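Long-range contacts in PHB depolymerase (Penicillium funiculosum, PDB 2D81), which hydrolyses the biopolyester polyhydroxybutyrate, using a circularly permuted alpha/beta hydrolase fold: residues C59-I67 with D101-Q111; Q193-D203 with P261-H270. All blocks are in the same frame, centred on the assembly; numbering follows the deposited sequence.

Contact 1 (C59-I67 with D101-Q111); sequences CMYNGYPSI and DTTVGPNVMNQ. With RB3 ((1R)-3-{[(1R)-3-methoxy-1-methyl-3-oxopropyl]oxy}-1-methyl-3-oxopropyl (3R)-3-hydroxybutanoate), chain C.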
# COMPACT_ATOMS: atom_id res chain seq x y z
N CYS A 59 -7.66 -16.14 4.36
CA CYS A 59 -7.55 -14.69 4.47
C CYS A 59 -8.15 -14.03 3.23
O CYS A 59 -7.83 -12.89 2.89
CB CYS A 59 -6.08 -14.28 4.63
SG CYS A 59 -5.31 -14.92 6.16
N MET A 60 -9.04 -14.77 2.55
CA MET A 60 -9.68 -14.28 1.33
C MET A 60 -11.14 -14.73 1.25
O MET A 60 -11.65 -15.38 2.16
CB MET A 60 -8.93 -14.78 0.10
CG MET A 60 -7.52 -14.24 -0.04
SD MET A 60 -6.67 -14.94 -1.48
CE MET A 60 -7.58 -14.17 -2.80
N TYR A 61 -11.79 -14.37 0.15
CA TYR A 61 -13.12 -14.88 -0.17
C TYR A 61 -14.13 -14.61 0.94
O TYR A 61 -15.05 -15.39 1.18
CB TYR A 61 -13.01 -16.38 -0.49
CG TYR A 61 -11.98 -16.65 -1.56
CD1 TYR A 61 -10.92 -17.52 -1.33
CD2 TYR A 61 -12.03 -15.97 -2.78
CE1 TYR A 61 -9.92 -17.71 -2.29
CE2 TYR A 61 -11.04 -16.16 -3.74
CZ TYR A 61 -9.99 -17.02 -3.49
OH TYR A 61 -9.00 -17.18 -4.43
N ASN A 62 -13.93 -13.47 1.60
CA ASN A 62 -14.85 -12.95 2.61
C ASN A 62 -15.07 -13.92 3.76
O ASN A 62 -16.16 -13.98 4.33
CB ASN A 62 -16.19 -12.57 1.97
CG ASN A 62 -16.94 -11.54 2.79
OD1 ASN A 62 -16.34 -10.67 3.43
ND2 ASN A 62 -18.27 -11.62 2.77
N GLY A 63 -14.03 -14.68 4.09
CA GLY A 63 -14.07 -15.50 5.28
C GLY A 63 -13.70 -14.74 6.53
O GLY A 63 -13.54 -13.51 6.52
N TYR A 64 -13.58 -15.47 7.64
CA TYR A 64 -13.20 -14.89 8.92
C TYR A 64 -11.84 -15.42 9.37
O TYR A 64 -11.77 -16.32 10.21
CB TYR A 64 -14.24 -15.23 10.00
CG TYR A 64 -15.57 -14.51 9.87
CD1 TYR A 64 -16.50 -14.89 8.90
CD2 TYR A 64 -15.90 -13.47 10.73
CE1 TYR A 64 -17.73 -14.25 8.81
CE2 TYR A 64 -17.13 -12.83 10.65
CZ TYR A 64 -18.04 -13.22 9.69
OH TYR A 64 -19.26 -12.59 9.60
N PRO A 65 -10.74 -14.87 8.84
CA PRO A 65 -9.43 -15.38 9.26
C PRO A 65 -9.22 -15.15 10.76
O PRO A 65 -9.70 -14.17 11.32
CB PRO A 65 -8.45 -14.58 8.41
CG PRO A 65 -9.18 -13.28 8.20
CD PRO A 65 -10.59 -13.75 7.90
N SER A 66 -8.49 -16.06 11.40
CA SER A 66 -8.15 -15.89 12.80
C SER A 66 -7.08 -14.82 12.94
O SER A 66 -6.18 -14.72 12.10
CB SER A 66 -7.64 -17.20 13.40
OG SER A 66 -7.31 -17.04 14.77
N ILE A 67 -7.16 -14.02 13.99
CA ILE A 67 -6.11 -13.05 14.28
C ILE A 67 -5.52 -13.27 15.67
O ILE A 67 -4.79 -12.42 16.18
CB ILE A 67 -6.62 -11.60 14.18
CG1 ILE A 67 -7.77 -11.38 15.16
CG2 ILE A 67 -7.05 -11.30 12.75
CD1 ILE A 67 -8.15 -9.92 15.35
N ASP A 101 -17.45 -7.04 -2.18
CA ASP A 101 -16.16 -7.69 -2.44
C ASP A 101 -16.18 -9.11 -1.86
O ASP A 101 -16.33 -9.29 -0.65
CB ASP A 101 -15.05 -6.84 -1.80
CG ASP A 101 -13.66 -7.38 -2.07
OD1 ASP A 101 -12.69 -6.60 -1.89
OD2 ASP A 101 -13.51 -8.56 -2.43
N THR A 102 -16.07 -10.10 -2.73
CA THR A 102 -16.01 -11.49 -2.29
C THR A 102 -14.67 -12.12 -2.66
O THR A 102 -14.52 -13.35 -2.65
CB THR A 102 -17.15 -12.33 -2.91
OG1 THR A 102 -17.11 -12.22 -4.34
CG2 THR A 102 -18.50 -11.86 -2.40
N THR A 103 -13.70 -11.27 -2.97
CA THR A 103 -12.35 -11.72 -3.27
C THR A 103 -11.48 -11.63 -2.02
O THR A 103 -10.77 -12.57 -1.67
CB THR A 103 -11.72 -10.87 -4.38
OG1 THR A 103 -12.50 -10.99 -5.57
CG2 THR A 103 -10.29 -11.31 -4.65
N VAL A 104 -11.54 -10.48 -1.34
CA VAL A 104 -11.01 -10.37 0.01
C VAL A 104 -12.18 -10.20 0.97
O VAL A 104 -12.61 -11.16 1.60
CB VAL A 104 -10.02 -9.18 0.14
CG1 VAL A 104 -9.50 -9.08 1.57
CG2 VAL A 104 -8.86 -9.38 -0.82
N GLY A 105 -12.72 -8.99 1.08
CA GLY A 105 -14.06 -8.84 1.62
C GLY A 105 -14.20 -8.18 2.97
O GLY A 105 -13.24 -8.10 3.73
N PRO A 106 -15.42 -7.69 3.30
CA PRO A 106 -15.71 -7.02 4.57
C PRO A 106 -15.29 -7.84 5.78
O PRO A 106 -14.78 -7.29 6.76
CB PRO A 106 -17.23 -6.82 4.51
CG PRO A 106 -17.49 -6.68 3.06
CD PRO A 106 -16.62 -7.75 2.45
N ASN A 107 -15.49 -9.15 5.73
CA ASN A 107 -15.20 -9.99 6.88
C ASN A 107 -13.69 -10.07 7.14
O ASN A 107 -13.26 -10.18 8.28
CB ASN A 107 -15.78 -11.40 6.67
CG ASN A 107 -17.30 -11.41 6.67
OD1 ASN A 107 -17.93 -12.28 6.06
ND2 ASN A 107 -17.91 -10.46 7.38
N VAL A 108 -12.90 -10.01 6.07
CA VAL A 108 -11.45 -10.03 6.21
C VAL A 108 -10.94 -8.66 6.65
O VAL A 108 -10.14 -8.56 7.57
CB VAL A 108 -10.77 -10.42 4.88
CG1 VAL A 108 -9.25 -10.37 5.02
CG2 VAL A 108 -11.22 -11.82 4.47
N MET A 109 -11.41 -7.61 5.99
CA MET A 109 -11.00 -6.26 6.39
C MET A 109 -11.41 -5.94 7.82
O MET A 109 -10.69 -5.23 8.53
CB MET A 109 -11.57 -5.22 5.42
CG MET A 109 -10.68 -4.96 4.22
SD MET A 109 -9.05 -4.29 4.69
CE MET A 109 -9.52 -2.63 5.21
N ASN A 110 -12.55 -6.46 8.26
CA ASN A 110 -13.00 -6.21 9.63
C ASN A 110 -12.04 -6.81 10.65
O ASN A 110 -11.86 -6.26 11.74
CB ASN A 110 -14.40 -6.77 9.86
CG ASN A 110 -14.92 -6.47 11.26
OD1 ASN A 110 -15.21 -5.31 11.59
ND2 ASN A 110 -15.03 -7.50 12.08
N GLN A 111 -11.43 -7.95 10.31
CA GLN A 111 -10.46 -8.58 11.20
C GLN A 111 -9.19 -7.75 11.31
O GLN A 111 -8.56 -7.71 12.37
CB GLN A 111 -10.11 -9.99 10.73
CG GLN A 111 -11.22 -11.03 10.90
CD GLN A 111 -11.62 -11.24 12.35
OE1 GLN A 111 -12.36 -10.44 12.92
NE2 GLN A 111 -11.11 -12.31 12.95
O1M RB3 C . -7.46 -11.71 -5.89
C1A RB3 C . -6.48 -10.99 -5.57
O1A RB3 C . -5.55 -10.65 -6.33
C2A RB3 C . -6.44 -10.49 -4.13
C3A RB3 C . -5.14 -10.90 -3.44
C4A RB3 C . -5.17 -10.39 -1.99
O3A RB3 C . -5.04 -12.34 -3.43
C1B RB3 C . -3.77 -12.78 -3.62
O1B RB3 C . -2.81 -12.05 -3.36
C2B RB3 C . -3.56 -14.19 -4.18
C3B RB3 C . -2.13 -14.71 -4.00
C4B RB3 C . -1.78 -14.85 -2.52
O3B RB3 C . -2.03 -16.00 -4.61
C1C RB3 C . -1.75 -15.92 -5.94
O1C RB3 C . -2.21 -15.01 -6.62
C2C RB3 C . -0.87 -17.00 -6.59
C3C RB3 C . -1.63 -17.74 -7.69
C4C RB3 C . -0.75 -18.83 -8.31
O3C RB3 C . -2.83 -18.31 -7.15
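Met-60, Tyr-61 and Asn-62 run along Thr-103 and Val-104, packing a long loop of the alpha/beta hydrolase fold against the turn that leads into helix 106-116. Two backbone bonds tie the segments: Tyr-61 N donates to Thr-103 O at 2.8 Å, and Asn-62 N reaches Val-104 O along a more bent path. Met-60 illustrates how such a loop shapes a substrate site. Its CB rests on Thr-103 O (3.4 Å) and CG passes a little farther from the same oxygen. SD then lies by O3A of the bound hydroxybutyrate trimer, and the bend at chi3 (69°) brings CE to 3.2 Å from that ester oxygen. Thr-103 CG2 touches the ligand's O1M. Behind this wall, Asp-101 OD2 accepts from Thr-103 N, an Asx turn, and also from Val-104 N, while OD1 holds His-135 ND1, a pairing consistent with the Asp-His part of a hydrolase catalytic triad.

Asn-62 serves the helix start. With CG anti to the backbone N (chi1 -157°), its OD1 comes up against Pro-106 CD, the two side chains crossing at about a right angle, and accepts from Asn-107 N at 2.9 Å; Gly-105, lacking a CB, can lie close under that oxygen. Were this residue an alanine, Asn-107 N would probably be left without its acceptor and a gap would open beside Pro-106 CD. The CB of Asn-107 sits over the centre of one face of the Tyr-64 ring, a CH-pi contact of 4.1 Å to the centroid. Val-108 CG2 packs on Pro-65 CD at 4.0 Å. Farther along, Ile-67 CG2 lies against Gln-111 CB, and Gln-111 NE2 gives Pro-65 O a nearly straight hydrogen bond of 2.8 Å (168° at the hydrogen).

Contact 2 (Q193-D203 with P261-H270); sequences QSGSYGANGMD and PQAIPDYTIH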
# COMPACT_ATOMS: atom_id res chain seq x y z
N GLN A 193 14.78 -0.09 -9.83
CA GLN A 193 14.66 -0.86 -8.59
C GLN A 193 15.78 -1.89 -8.56
O GLN A 193 15.55 -3.09 -8.71
CB GLN A 193 13.30 -1.55 -8.52
CG GLN A 193 12.12 -0.59 -8.56
CD GLN A 193 10.80 -1.26 -8.28
OE1 GLN A 193 10.55 -2.39 -8.73
NE2 GLN A 193 9.93 -0.58 -7.56
N SER A 194 17.00 -1.39 -8.38
CA SER A 194 18.19 -2.22 -8.39
C SER A 194 18.86 -2.16 -7.03
O SER A 194 18.58 -1.27 -6.23
CB SER A 194 19.17 -1.71 -9.45
OG SER A 194 19.56 -0.38 -9.14
N GLY A 195 19.74 -3.11 -6.77
CA GLY A 195 20.46 -3.13 -5.50
C GLY A 195 19.52 -3.09 -4.31
O GLY A 195 18.61 -3.92 -4.20
N SER A 196 19.74 -2.13 -3.42
CA SER A 196 18.96 -2.03 -2.19
C SER A 196 17.53 -1.59 -2.46
O SER A 196 16.68 -1.65 -1.57
CB SER A 196 19.62 -1.05 -1.23
OG SER A 196 19.56 0.28 -1.74
N TYR A 197 17.27 -1.15 -3.69
CA TYR A 197 15.93 -0.70 -4.08
C TYR A 197 15.12 -1.85 -4.68
O TYR A 197 13.94 -1.69 -4.97
CB TYR A 197 16.01 0.42 -5.11
CG TYR A 197 16.77 1.66 -4.67
CD1 TYR A 197 17.32 2.52 -5.62
CD2 TYR A 197 16.95 1.96 -3.32
CE1 TYR A 197 18.04 3.65 -5.24
CE2 TYR A 197 17.67 3.09 -2.93
CZ TYR A 197 18.21 3.93 -3.90
OH TYR A 197 18.94 5.04 -3.52
N GLY A 198 15.77 -2.99 -4.87
CA GLY A 198 15.14 -4.09 -5.57
C GLY A 198 15.05 -5.36 -4.75
O GLY A 198 15.66 -5.48 -3.69
N ALA A 199 14.28 -6.32 -5.26
CA ALA A 199 14.09 -7.60 -4.58
C ALA A 199 13.46 -8.58 -5.55
O ALA A 199 12.92 -8.18 -6.59
CB ALA A 199 13.20 -7.42 -3.36
N ASN A 200 13.52 -9.86 -5.22
CA ASN A 200 12.85 -10.86 -6.03
C ASN A 200 11.36 -10.54 -6.00
O ASN A 200 10.83 -10.10 -4.98
CB ASN A 200 13.12 -12.26 -5.47
CG ASN A 200 13.03 -13.34 -6.52
OD1 ASN A 200 13.68 -13.25 -7.57
ND2 ASN A 200 12.24 -14.36 -6.25
N GLY A 201 10.68 -10.75 -7.13
CA GLY A 201 9.26 -10.44 -7.20
C GLY A 201 8.99 -8.98 -7.51
O GLY A 201 7.83 -8.57 -7.62
N MET A 202 10.05 -8.19 -7.65
CA MET A 202 9.92 -6.78 -8.02
C MET A 202 10.53 -6.50 -9.39
O MET A 202 11.55 -7.09 -9.77
CB MET A 202 10.57 -5.89 -6.96
CG MET A 202 9.83 -5.88 -5.63
SD MET A 202 10.63 -4.86 -4.38
CE MET A 202 10.16 -3.20 -4.91
N ASP A 203 9.91 -5.60 -10.14
CA ASP A 203 10.31 -5.30 -11.50
C ASP A 203 11.64 -4.54 -11.51
O ASP A 203 12.14 -4.14 -10.45
CB ASP A 203 9.22 -4.47 -12.19
CG ASP A 203 9.28 -4.55 -13.71
OD1 ASP A 203 8.37 -4.00 -14.36
OD2 ASP A 203 10.23 -5.16 -14.25
N PRO A 261 6.16 1.77 -6.19
CA PRO A 261 7.07 0.64 -6.42
C PRO A 261 6.34 -0.37 -7.31
O PRO A 261 5.11 -0.40 -7.33
CB PRO A 261 7.30 0.09 -5.01
CG PRO A 261 7.05 1.29 -4.11
CD PRO A 261 5.84 1.91 -4.76
N GLN A 262 7.08 -1.19 -8.05
CA GLN A 262 6.45 -2.12 -8.98
C GLN A 262 6.85 -3.57 -8.72
O GLN A 262 8.03 -3.89 -8.66
CB GLN A 262 6.80 -1.76 -10.42
CG GLN A 262 6.39 -0.36 -10.87
CD GLN A 262 4.90 -0.13 -10.80
OE1 GLN A 262 4.11 -0.97 -11.23
NE2 GLN A 262 4.50 1.02 -10.26
N ALA A 263 5.86 -4.44 -8.59
CA ALA A 263 6.12 -5.88 -8.57
C ALA A 263 6.19 -6.38 -10.01
O ALA A 263 6.09 -5.60 -10.95
CB ALA A 263 5.00 -6.61 -7.81
N ILE A 264 6.37 -7.69 -10.17
CA ILE A 264 6.49 -8.28 -11.50
C ILE A 264 6.03 -9.74 -11.45
O ILE A 264 6.21 -10.42 -10.45
CB ILE A 264 7.97 -8.24 -11.99
CG1 ILE A 264 8.09 -8.77 -13.42
CG2 ILE A 264 8.85 -9.07 -11.06
CD1 ILE A 264 7.56 -7.83 -14.47
N PRO A 265 5.38 -10.22 -12.52
CA PRO A 265 4.94 -11.61 -12.47
C PRO A 265 6.14 -12.54 -12.26
O PRO A 265 7.22 -12.30 -12.80
CB PRO A 265 4.29 -11.80 -13.84
CG PRO A 265 3.67 -10.46 -14.09
CD PRO A 265 4.78 -9.52 -13.67
N ASP A 266 5.94 -13.57 -11.46
CA ASP A 266 6.98 -14.56 -11.16
C ASP A 266 6.35 -15.95 -11.22
O ASP A 266 5.60 -16.33 -10.32
CB ASP A 266 7.58 -14.29 -9.78
CG ASP A 266 8.48 -15.41 -9.28
OD1 ASP A 266 8.93 -16.24 -10.11
OD2 ASP A 266 8.74 -15.47 -8.06
N TYR A 267 6.65 -16.69 -12.28
CA TYR A 267 5.95 -17.95 -12.54
C TYR A 267 6.57 -19.12 -11.79
O TYR A 267 6.04 -20.24 -11.83
CB TYR A 267 5.93 -18.23 -14.04
CG TYR A 267 5.36 -17.09 -14.85
CD1 TYR A 267 6.18 -16.34 -15.70
CD2 TYR A 267 4.02 -16.75 -14.75
CE1 TYR A 267 5.67 -15.26 -16.42
CE2 TYR A 267 3.50 -15.67 -15.47
CZ TYR A 267 4.33 -14.94 -16.30
OH TYR A 267 3.81 -13.87 -17.00
N THR A 268 7.69 -18.88 -11.12
CA THR A 268 8.38 -19.94 -10.40
C THR A 268 7.67 -20.31 -9.10
O THR A 268 6.93 -19.50 -8.53
CB THR A 268 9.85 -19.56 -10.09
OG1 THR A 268 9.88 -18.47 -9.16
CG2 THR A 268 10.58 -19.16 -11.36
N ILE A 269 7.90 -21.53 -8.64
CA ILE A 269 7.24 -22.06 -7.45
C ILE A 269 8.09 -21.82 -6.20
O ILE A 269 9.30 -22.05 -6.21
CB ILE A 269 6.99 -23.59 -7.60
CG1 ILE A 269 6.05 -23.85 -8.78
CG2 ILE A 269 6.41 -24.15 -6.31
CD1 ILE A 269 4.68 -23.22 -8.63
N HIS A 270 7.44 -21.35 -5.14
CA HIS A 270 8.12 -21.05 -3.88
C HIS A 270 7.42 -21.76 -2.72
O HIS A 270 6.20 -21.84 -2.69
CB HIS A 270 8.08 -19.54 -3.60
CG HIS A 270 8.81 -18.72 -4.62
ND1 HIS A 270 10.18 -18.59 -4.64
CD2 HIS A 270 8.35 -17.98 -5.66
CE1 HIS A 270 10.53 -17.80 -5.64
NE2 HIS A 270 9.44 -17.42 -6.28
O HOH W 1 11.94 -15.93 -8.25
O HOH W 2 5.85 -4.41 -13.42
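A single antiparallel beta bridge, with Met-202 and Ala-263 as its non-hydrogen-bonded pair, prolongs the antiparallel pairing of strands 205-210 and 256-260 past their ends in the central sheet. Asp-203 N donates to Gln-262 O at 2.9 Å, and Ile-264 N to Gly-201 O at 3.1 Å. Gly-201 takes the third place of a type II turn from Ala-199 to Met-202, which presents its carbonyl to Ile-264. The Ile-264 side chain lies across the bridge: with CG1 anti to the backbone N (chi1 -176°), CG2 presses on Met-202 C at 3.5 Å while CD1 lies 3.8 Å from Asp-203 CG. One water donates to both Asp-203 OD1 and Ala-263 O, reinforcing that edge.

At the far end, a second water accepts from Asn-200 ND2 (2.6 Å) and donates to Asp-266 OD2. That oxygen also receives Tyr-291 OH and, at 2.7 Å on its syn side, His-270 NE2, and itself lies close to the plane of the imidazole. Thr-268 supplies N and OG1 to OD1, the latter on its syn lone pair. So many donors around one carboxylate would probably favour its ionised form and keep it from rotating.

Overall arrangement
Contact 1 and contact 2 follow each other along the chain and do not touch: their centres are about 26 Å apart and their nearest atoms about 15 Å. Each lies well out from the middle of the molecule, about 17 Å and 16 Å from the chain centre respectively, where loops leave the central sheet. Contact 1 borders the bound trimer directly, contributing two residues of its pocket. Contact 2 lies farther off, the His-270 side chain being about 9 Å from the ligand; its strand 269-271 pairs with strand 277-280, which carries the pocket residues Leu-278 and Ser-279. Contact 1 thus forms part of the pocket wall, whereas contact 2 is consistent with a second-shell position.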